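Local coordinates for hypothetical protein RPA3614 (Rhodopseudomonas palustris, PDB 2HHG) that has no established function but carries a rhodanese-like domain, consistent with a sulfurtransferase, and has also been considered a possible tyrosine phosphatase, at residues A94-A100 with H116-G122. Sequence-based numbering, arbitrary orientation.
Sequences AGGLRSA and HIEGGFG. With PO4 (phosphate ion), chain B.
Ala94 to Arg98 form most of the rhodanese-type anion-binding loop that begins at Cys93, probably the active-site cysteine as in relatives, and the turn 117-120 with the start of helix 120-126 packs against its back. Gly122 N donates to Ala94 O at 2.9 Å, with an N-H...O angle of 160°. Next to it, backbone meets backbone. Gly95 CA lies 3.5 Å from Gly119 O, and Gly119 CA makes the reciprocal C-H...O contact with Gly95 O. Gly120 ends the type II turn from Ile117, and a side chain on it would run into Ala94 C and Gly95 N.

Further along, one water joins the two sides, 2.7 Å from Ser99 OG and donating to Ile117 O. Ser99 OG sits between its own N and carbonyl carbon (chi1 56°). There it meets the edge of the His116 ring in plane, 3.1 Å from CD2. Ala100 CB covers one face of that ring in a CH-pi contact, 4.0 Å from the centroid.

The loop holds a phosphate, probably from the crystallisation liquor. Leu97 N donates to its O1 and Arg98 N to its O2, while Gly95 N gives a weak bond to O4. The Arg98 chain bends at chi3 (-70°) and brings its guanidinium edge-on to the ion, NE 2.9 Å from O2 and NH2 2.9 Å from O4. A leucine here would probably leave O2 and O4 without these side-chain donors and Glu50 without its salt-bridge mate.

The contact joins parts of the beta-alpha-beta unit of strand 88-92, helix 97-109 and strand 114-117. Asn18 of helix 10-18 touches both Ala100 and His116, strand 22-24 flanks strand 114-117, and Ile117 packs on Val90 and Tyr92 of strand 88-92.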
ATOM      1  N   ALA A  94       3.639   7.296   0.521  1.00  8.96           N
ATOM      2  CA  ALA A  94       3.947   8.632   0.002  1.00  9.93           C
ATOM      3  C   ALA A  94       4.572   8.641  -1.394  1.00 10.56           C
ATOM      4  O   ALA A  94       4.258   9.518  -2.208  1.00 10.80           O
ATOM      5  CB  ALA A  94       4.829   9.406   0.986  1.00 10.76           C
ATOM      6  N   GLY A  95       5.440   7.678  -1.681  1.00 10.86           N
ATOM      7  CA  GLY A  95       6.205   7.687  -2.928  1.00 11.35           C
ATOM      8  C   GLY A  95       6.235   6.390  -3.710  1.00 11.20           C
ATOM      9  O   GLY A  95       6.874   6.316  -4.761  1.00 12.01           O
ATOM     10  N   GLY A  96       5.546   5.369  -3.213  1.00 10.83           N
ATOM     11  CA  GLY A  96       5.432   4.098  -3.925  1.00 10.95           C
ATOM     12  C   GLY A  96       6.331   2.972  -3.438  1.00 11.01           C
ATOM     13  O   GLY A  96       6.145   1.818  -3.826  1.00 12.55           O
ATOM     14  N   LEU A  97       7.293   3.279  -2.570  1.00 10.07           N
ATOM     15  CA  LEU A  97       8.291   2.281  -2.180  1.00  9.81           C
ATOM     16  C   LEU A  97       7.817   1.367  -1.054  1.00  9.37           C
ATOM     17  O   LEU A  97       7.778   0.151  -1.231  1.00  9.09           O
ATOM     18  CB  LEU A  97       9.645   2.930  -1.864  1.00 10.48           C
ATOM     19  CG  LEU A  97      10.230   3.832  -2.962  1.00 11.85           C
ATOM     20  CD1 LEU A  97      11.636   4.283  -2.600  1.00 12.76           C
ATOM     21  CD2 LEU A  97      10.228   3.167  -4.339  1.00 13.43           C
ATOM     22  N   ARG A  98       7.441   1.940   0.091  1.00  8.59           N
ATOM     23  CA  ARG A  98       6.888   1.152   1.196  1.00  8.51           C
ATOM     24  C   ARG A  98       5.717   0.310   0.719  1.00  7.84           C
ATOM     25  O   ARG A  98       5.544  -0.830   1.145  1.00  7.40           O
ATOM     26  CB  ARG A  98       6.418   2.046   2.349  1.00  8.72           C
ATOM     27  CG  ARG A  98       7.504   2.508   3.297  1.00  9.39           C
ATOM     28  CD  ARG A  98       6.966   3.565   4.252  1.00  9.14           C
ATOM     29  NE  ARG A  98       6.692   4.814   3.546  1.00  9.51           N
ATOM     30  CZ  ARG A  98       5.977   5.833   4.013  1.00  9.06           C
ATOM     31  NH1 ARG A  98       5.388   5.771   5.201  1.00  9.46           N
ATOM     32  NH2 ARG A  98       5.829   6.918   3.263  1.00  9.71           N
ATOM     33  N   SER A  99       4.895   0.885  -0.155  1.00  8.04           N
ATOM     34  CA  SER A  99       3.702   0.174  -0.608  1.00  8.26           C
ATOM     35  C   SER A  99       4.014  -1.015  -1.506  1.00  7.66           C
ATOM     36  O   SER A  99       3.250  -1.979  -1.531  1.00  7.26           O
ATOM     37  CB  SER A  99       2.700   1.117  -1.267  1.00  9.16           C
ATOM     38  OG  SER A  99       3.288   1.826  -2.332  1.00 10.97           O
ATOM     39  N   ALA A 100       5.127  -0.963  -2.239  1.00  7.52           N
ATOM     40  CA  ALA A 100       5.571  -2.140  -2.989  1.00  7.74           C
ATOM     41  C   ALA A 100       5.927  -3.257  -2.011  1.00  7.26           C
ATOM     42  O   ALA A 100       5.531  -4.413  -2.193  1.00  7.56           O
ATOM     43  CB  ALA A 100       6.752  -1.811  -3.883  1.00  8.53           C
ATOM     44  N   HIS A 116      -0.137  -1.975  -5.841  1.00  8.57           N
ATOM     45  CA  HIS A 116       0.196  -0.708  -5.216  1.00  8.85           C
ATOM     46  C   HIS A 116       0.170   0.398  -6.266  1.00  8.67           C
ATOM     47  O   HIS A 116       0.158   0.118  -7.467  1.00  9.11           O
ATOM     48  CB  HIS A 116       1.515  -0.784  -4.432  1.00  9.21           C
ATOM     49  CG  HIS A 116       2.738  -0.526  -5.248  1.00  9.69           C
ATOM     50  ND1 HIS A 116       3.069  -1.247  -6.375  1.00 11.28           N
ATOM     51  CD2 HIS A 116       3.728   0.376  -5.071  1.00  9.25           C
ATOM     52  CE1 HIS A 116       4.206  -0.785  -6.867  1.00 10.87           C
ATOM     53  NE2 HIS A 116       4.624   0.200  -6.095  1.00 13.25           N
ATOM     54  N   ILE A 117       0.113   1.644  -5.804  1.00  8.76           N
ATOM     55  CA  ILE A 117      -0.017   2.789  -6.700  1.00  9.53           C
ATOM     56  C   ILE A 117       1.356   3.358  -7.052  1.00  9.90           C
ATOM     57  O   ILE A 117       2.095   3.822  -6.182  1.00  9.33           O
ATOM     58  CB  ILE A 117      -0.910   3.895  -6.086  1.00  9.43           C
ATOM     59  CG1 ILE A 117      -2.292   3.336  -5.721  1.00  9.86           C
ATOM     60  CG2 ILE A 117      -1.034   5.089  -7.050  1.00 10.24           C
ATOM     61  CD1 ILE A 117      -3.269   4.349  -5.131  1.00  9.76           C
ATOM     62  N   GLU A 118       1.683   3.332  -8.341  1.00 11.03           N
ATOM     63  CA  GLU A 118       2.936   3.898  -8.821  1.00 12.19           C
ATOM     64  C   GLU A 118       3.102   5.345  -8.361  1.00 11.83           C
ATOM     65  O   GLU A 118       2.204   6.168  -8.531  1.00 11.79           O
ATOM     66  CB  GLU A 118       3.008   3.818 -10.346  1.00 13.18           C
ATOM     67  CG  GLU A 118       4.399   4.098 -10.921  1.00 16.24           C
ATOM     68  CD  GLU A 118       4.532   3.705 -12.386  1.00 20.00           C
ATOM     69  OE1 GLU A 118       3.499   3.614 -13.083  1.00 22.84           O
ATOM     70  OE2 GLU A 118       5.679   3.495 -12.843  1.00 23.02           O
ATOM     71  N   GLY A 119       4.250   5.627  -7.754  1.00 11.42           N
ATOM     72  CA  GLY A 119       4.589   6.968  -7.302  1.00 11.21           C
ATOM     73  C   GLY A 119       3.872   7.439  -6.049  1.00 10.73           C
ATOM     74  O   GLY A 119       4.088   8.556  -5.599  1.00 11.00           O
ATOM     75  N   GLY A 120       3.005   6.600  -5.487  1.00 10.52           N
ATOM     76  CA  GLY A 120       2.354   6.908  -4.218  1.00  9.92           C
ATOM     77  C   GLY A 120       1.431   8.113  -4.236  1.00  9.84           C
ATOM     78  O   GLY A 120       0.988   8.576  -5.299  1.00 10.26           O
ATOM     79  N   PHE A 121       1.151   8.622  -3.044  1.00  9.66           N
ATOM     80  CA  PHE A 121       0.281   9.767  -2.884  1.00 10.46           C
ATOM     81  C   PHE A 121       0.882  11.028  -3.501  1.00 10.43           C
ATOM     82  O   PHE A 121       0.147  11.901  -3.955  1.00 10.47           O
ATOM     83  CB  PHE A 121      -0.042   9.992  -1.407  1.00 10.66           C
ATOM     84  CG  PHE A 121      -1.173  10.946  -1.183  1.00 11.52           C
ATOM     85  CD1 PHE A 121      -2.464  10.622  -1.592  1.00 13.27           C
ATOM     86  CD2 PHE A 121      -0.953  12.172  -0.572  1.00 13.21           C
ATOM     87  CE1 PHE A 121      -3.523  11.513  -1.389  1.00 13.98           C
ATOM     88  CE2 PHE A 121      -2.006  13.062  -0.366  1.00 14.90           C
ATOM     89  CZ  PHE A 121      -3.287  12.728  -0.770  1.00 14.35           C
ATOM     90  N   GLY A 122       2.211  11.120  -3.528  1.00 10.38           N
ATOM     91  CA  GLY A 122       2.889  12.244  -4.180  1.00 11.30           C
ATOM     92  C   GLY A 122       2.502  12.365  -5.648  1.00 11.33           C
ATOM     93  O   GLY A 122       2.134  13.451  -6.119  1.00 11.61           O
TER
HETATM   94  P   PO4 B4285       8.095   5.931   0.198  1.00 11.18           P
HETATM   95  O1  PO4 B4285       8.021   5.710  -1.276  1.00 11.95           O
HETATM   96  O2  PO4 B4285       7.955   4.639   0.935  1.00 10.88           O
HETATM   97  O3  PO4 B4285       9.460   6.537   0.492  1.00 15.77           O
HETATM   98  O4  PO4 B4285       7.034   6.898   0.643  1.00 12.73           O
HETATM   99  O   HOH W   1       1.776   3.789  -3.514  1.00 10.15           O